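Uncharacterized esterase YxiM (Bacillus subtilis, PDB 2O14) is uncharacterised but probably acts as an esterase of the GDSL lipolytic family, joining a hydrolase domain to a manganese-bearing, galactose-binding-like domain. Local coordinates at residues Lys197-Gln201 against Gly363-Phe367; Val55-Gly59 against Leu95-Ala99. All coordinates share one frame; numbering follows the deposited sequence.

Contact 1: residues Lys197-Gln201 against Gly363-Phe367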
loop_
_atom_site.group_PDB
_atom_site.type_symbol
_atom_site.label_atom_id
_atom_site.label_comp_id
_atom_site.label_asym_id
_atom_site.label_seq_id
_atom_site.Cartn_x
_atom_site.Cartn_y
_atom_site.Cartn_z
ATOM N N LYS A 197 -13.426 5.944 9.019
ATOM C CA LYS A 197 -12.270 5.302 9.634
ATOM C C LYS A 197 -12.669 4.432 10.823
ATOM O O LYS A 197 -11.938 3.516 11.205
ATOM C CB LYS A 197 -11.258 6.354 10.091
ATOM C CG LYS A 197 -10.029 5.764 10.783
ATOM C CD LYS A 197 -9.043 6.846 11.201
ATOM C CE LYS A 197 -7.834 6.248 11.908
ATOM N NZ LYS A 197 -7.082 5.287 11.049
ATOM N N HIS A 198 -13.826 4.724 11.406
ATOM C CA HIS A 198 -14.318 3.963 12.550
ATOM C C HIS A 198 -14.962 2.673 12.056
ATOM O O HIS A 198 -15.372 1.829 12.851
ATOM C CB HIS A 198 -15.349 4.788 13.329
ATOM C CG HIS A 198 -14.884 6.173 13.663
ATOM N ND1 HIS A 198 -13.778 6.421 14.449
ATOM C CD2 HIS A 198 -15.365 7.387 13.299
ATOM C CE1 HIS A 198 -13.596 7.726 14.552
ATOM N NE2 HIS A 198 -14.546 8.335 13.864
ATOM N N THR A 199 -15.050 2.532 10.737
ATOM C CA THR A 199 -15.643 1.351 10.127
ATOM C C THR A 199 -14.591 0.520 9.398
ATOM O O THR A 199 -14.579 -0.710 9.491
ATOM C CB THR A 199 -16.740 1.734 9.107
ATOM O OG1 THR A 199 -17.752 2.511 9.757
ATOM C CG2 THR A 199 -17.374 0.479 8.509
ATOM N N PHE A 200 -13.708 1.196 8.673
ATOM C CA PHE A 200 -12.668 0.506 7.923
ATOM C C PHE A 200 -11.282 1.096 8.073
ATOM O O PHE A 200 -11.112 2.297 8.268
ATOM C CB PHE A 200 -12.965 0.513 6.420
ATOM C CG PHE A 200 -14.196 -0.233 6.026
ATOM C CD1 PHE A 200 -15.352 0.454 5.666
ATOM C CD2 PHE A 200 -14.189 -1.621 5.953
ATOM C CE1 PHE A 200 -16.483 -0.230 5.233
ATOM C CE2 PHE A 200 -15.318 -2.317 5.522
ATOM C CZ PHE A 200 -16.465 -1.619 5.160
ATOM N N GLN A 201 -10.292 0.220 7.974
ATOM C CA GLN A 201 -8.899 0.623 7.979
ATOM C C GLN A 201 -8.616 0.516 6.485
ATOM O O GLN A 201 -9.222 -0.307 5.798
ATOM C CB GLN A 201 -8.017 -0.387 8.724
ATOM C CG GLN A 201 -7.921 -0.186 10.228
ATOM C CD GLN A 201 -7.463 1.212 10.592
ATOM O OE1 GLN A 201 -8.280 2.122 10.736
ATOM N NE2 GLN A 201 -6.151 1.396 10.727
ATOM N N GLY A 363 -25.370 0.002 -2.481
ATOM C CA GLY A 363 -25.724 -0.424 -1.139
ATOM C C GLY A 363 -24.803 -1.497 -0.582
ATOM O O GLY A 363 -25.233 -2.355 0.187
ATOM N N ILE A 364 -23.532 -1.455 -0.965
ATOM C CA ILE A 364 -22.575 -2.441 -0.483
ATOM C C ILE A 364 -22.279 -2.233 1.002
ATOM O O ILE A 364 -21.900 -1.142 1.430
ATOM C CB ILE A 364 -21.281 -2.380 -1.306
ATOM C CG1 ILE A 364 -21.581 -2.832 -2.742
ATOM C CG2 ILE A 364 -20.214 -3.262 -0.677
ATOM C CD1 ILE A 364 -20.423 -2.679 -3.691
ATOM N N ALA A 365 -22.468 -3.297 1.776
ATOM C CA ALA A 365 -22.270 -3.275 3.224
ATOM C C ALA A 365 -21.022 -2.546 3.711
ATOM O O ALA A 365 -19.903 -2.880 3.327
ATOM C CB ALA A 365 -22.275 -4.703 3.759
ATOM N N GLY A 366 -21.230 -1.556 4.574
ATOM C CA GLY A 366 -20.124 -0.796 5.122
ATOM C C GLY A 366 -19.948 0.583 4.520
ATOM O O GLY A 366 -19.274 1.435 5.099
ATOM N N PHE A 367 -20.545 0.810 3.355
ATOM C CA PHE A 367 -20.432 2.102 2.689
ATOM C C PHE A 367 -21.747 2.874 2.675
ATOM O O PHE A 367 -21.695 4.113 2.818
ATOM C CB PHE A 367 -19.924 1.919 1.259
ATOM C CG PHE A 367 -18.594 1.229 1.176
ATOM C CD1 PHE A 367 -18.516 -0.156 1.079
ATOM C CD2 PHE A 367 -17.415 1.964 1.218
ATOM C CE1 PHE A 367 -17.278 -0.804 1.021
ATOM C CE2 PHE A 367 -16.173 1.328 1.163
ATOM C CZ PHE A 367 -16.107 -0.058 1.065
#
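F200 presents the rim of its ring to the backbone of G366: its CE1 stands 3.3 Å from G366 O, with that oxygen at the ring edge and near the ring plane. Such an approach sets the slightly positive C-H edge of the phenyl against a carbonyl oxygen, consistent with a weak C-H···O attraction. Beside it, F200 CZ lies 3.8 Å from G366 CA. The same ring also meets F367, whose face receives F200 CE1 at 4.2 Å from F367 CZ, above the rim and not the middle. With planes at 20° and centroids 5.1 Å apart, the two rings are nearly parallel but slid so far that they barely overlap. T199 adds a loose methyl contact, its CG2 being 4.0 Å from G366 O.

The next shell explains the placement. I364 to F367 form a type II beta turn, closed by F367 N donating to I364 O at 3.1 Å, with G366 at its third position. A CB modelled there would fall only 2.4 Å from F200 CZ, so the absent side chain is what lets the ring come this close. F200 CG is anti to its carbonyl carbon (chi1 -64°), which carries the ring across to the turn. Further out, I165 of strand 164-169 touches both phenylalanines, L359 of helix 345-361 packs on F367, and Y233 meets the F367 ring while its OH bonds to A365 O. T199 OG1 turns instead to D196.

No hydrogen bond joins the two segments. Between them, the last ordered residues after helix 345-361 meet the loop entering strand 201-204 through dispersion and a ring edge at a carbonyl, a contact that depends on shape more than on polarity.

Contact 2: residues Val55-Gly59 against Leu95-Ala99; sequences VAASG and LGNTA
A56 O and N97 N are joined through one water, which donates to the carbonyl oxygen of A56 at 2.8 Å and accepts from the amide nitrogen of N97 at 2.9 Å. Both ends are backbone atoms, so no side-chain atom takes part in this bridge. Next to it the two backbones run nearest each other at A57 and G96, with CA atoms 5.3 Å apart; A57 CB rests 4.3 Å from G96 CA, a loose apolar touch.

The N97 side chain makes the more intimate approach. Its CG is anti to its own carbonyl carbon (chi1 -68°), and this torsion brings the amide alongside the A57-S58 backbone. The amide atom modelled as ND2 lies 2.8 Å from S58 N and 3.3 Å from S58 OG, but the group is probably turned over, so its bonding is left unassigned; its position is clearer than its orientation. With an alanine here the amide is removed, which would probably open a gap beside A57 CA and S58 N while sparing the water bridge.

A second-shell acid ties the loops together. D117 accepts from S58 OG through OD2 and from T98 N through OD1, one carboxylate thus spanning the two segments. Farther on, N97 O is bonded to T146 OG1, A57 pairs through its backbone with S64, and G96 does so with G118. The A57 side chain is about 8 Å from the bound manganese ion, beyond its coordination shell.

The ends of strands 52-56 and 87-95 of the galactose-binding-like domain, with the turns after them, thus meet through a water, a shared carboxylate and the close packing of the N97 amide on the A57-S58 backbone, with little apolar contact.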
loop_
_atom_site.group_PDB
_atom_site.type_symbol
_atom_site.label_atom_id
_atom_site.label_comp_id
_atom_site.label_asym_id
_atom_site.label_seq_id
_atom_site.Cartn_x
_atom_site.Cartn_y
_atom_site.Cartn_z
ATOM N N VAL A 55 23.952 4.462 10.397
ATOM C CA VAL A 55 24.183 5.475 9.375
ATOM C C VAL A 55 23.525 6.790 9.751
ATOM O O VAL A 55 22.548 6.829 10.505
ATOM C CB VAL A 55 23.642 5.035 7.983
ATOM C CG1 VAL A 55 24.360 3.768 7.513
ATOM C CG2 VAL A 55 22.141 4.805 8.053
ATOM N N ALA A 56 24.073 7.872 9.218
ATOM C CA ALA A 56 23.537 9.195 9.472
ATOM C C ALA A 56 22.264 9.369 8.652
ATOM O O ALA A 56 22.046 8.655 7.674
ATOM C CB ALA A 56 24.568 10.255 9.079
ATOM N N ALA A 57 21.415 10.300 9.078
ATOM C CA ALA A 57 20.175 10.609 8.370
ATOM C C ALA A 57 20.062 12.133 8.298
ATOM O O ALA A 57 20.616 12.846 9.139
ATOM C CB ALA A 57 18.979 10.010 9.091
ATOM N N SER A 58 19.336 12.623 7.298
ATOM C CA SER A 58 19.183 14.057 7.051
ATOM C C SER A 58 18.206 14.866 7.904
ATOM O O SER A 58 18.173 16.090 7.783
ATOM C CB SER A 58 18.801 14.264 5.589
ATOM O OG SER A 58 17.517 13.704 5.343
ATOM N N GLY A 59 17.417 14.215 8.755
ATOM C CA GLY A 59 16.444 14.957 9.542
ATOM C C GLY A 59 16.824 15.415 10.939
ATOM O O GLY A 59 17.973 15.300 11.372
ATOM N N LEU A 95 11.473 6.224 8.563
ATOM C CA LEU A 95 12.686 5.781 7.887
ATOM C C LEU A 95 13.839 6.774 7.973
ATOM O O LEU A 95 13.683 7.893 8.463
ATOM C CB LEU A 95 12.388 5.505 6.405
ATOM C CG LEU A 95 11.238 4.559 6.041
ATOM C CD1 LEU A 95 11.190 4.361 4.525
ATOM C CD2 LEU A 95 11.437 3.222 6.753
ATOM N N GLY A 96 15.000 6.346 7.486
ATOM C CA GLY A 96 16.172 7.206 7.456
ATOM C C GLY A 96 16.214 7.794 6.057
ATOM O O GLY A 96 15.160 8.039 5.466
ATOM N N ASN A 97 17.405 8.023 5.512
ATOM C CA ASN A 97 17.494 8.568 4.158
ATOM C C ASN A 97 16.928 7.501 3.235
ATOM O O ASN A 97 17.384 6.356 3.235
ATOM C CB ASN A 97 18.942 8.906 3.814
ATOM C CG ASN A 97 19.465 10.064 4.636
ATOM O OD1 ASN A 97 20.625 10.454 4.514
ATOM N ND2 ASN A 97 18.601 10.629 5.481
ATOM N N THR A 98 15.930 7.887 2.450
ATOM C CA THR A 98 15.233 6.943 1.592
ATOM C C THR A 98 14.926 7.394 0.171
ATOM O O THR A 98 14.501 8.521 -0.050
ATOM C CB THR A 98 13.882 6.565 2.249
ATOM O OG1 THR A 98 14.126 5.963 3.527
ATOM C CG2 THR A 98 13.086 5.607 1.360
ATOM N N ALA A 99 15.142 6.496 -0.786
ATOM C CA ALA A 99 14.801 6.764 -2.181
ATOM C C ALA A 99 13.409 6.127 -2.300
ATOM O O ALA A 99 12.419 6.808 -2.540
ATOM C CB ALA A 99 15.788 6.079 -3.121
HETATM O O HOH W 1 19.956 7.159 6.523
#

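In the fold
Contact 2 comes first along the chain and is complete before contact 1 opens. Their centres are 36 Å apart on opposite sides of the chain's centre, the nearest atoms being about 18 Å apart, so neither touches the other. They share no sheet: contact 2 joins the end of strand 52-56 and the turn after it to the loop following strand 87-95, in the galactose-binding-like domain, whereas contact 1 borders the five-stranded parallel sheet of the SGNH-type hydrolase domain. Contact 1 lies where strands 164-169 and 201-204 begin, the opposite strand end from the probable nucleophile S171. Each contact lies within one domain, at its surface, and neither joins the two.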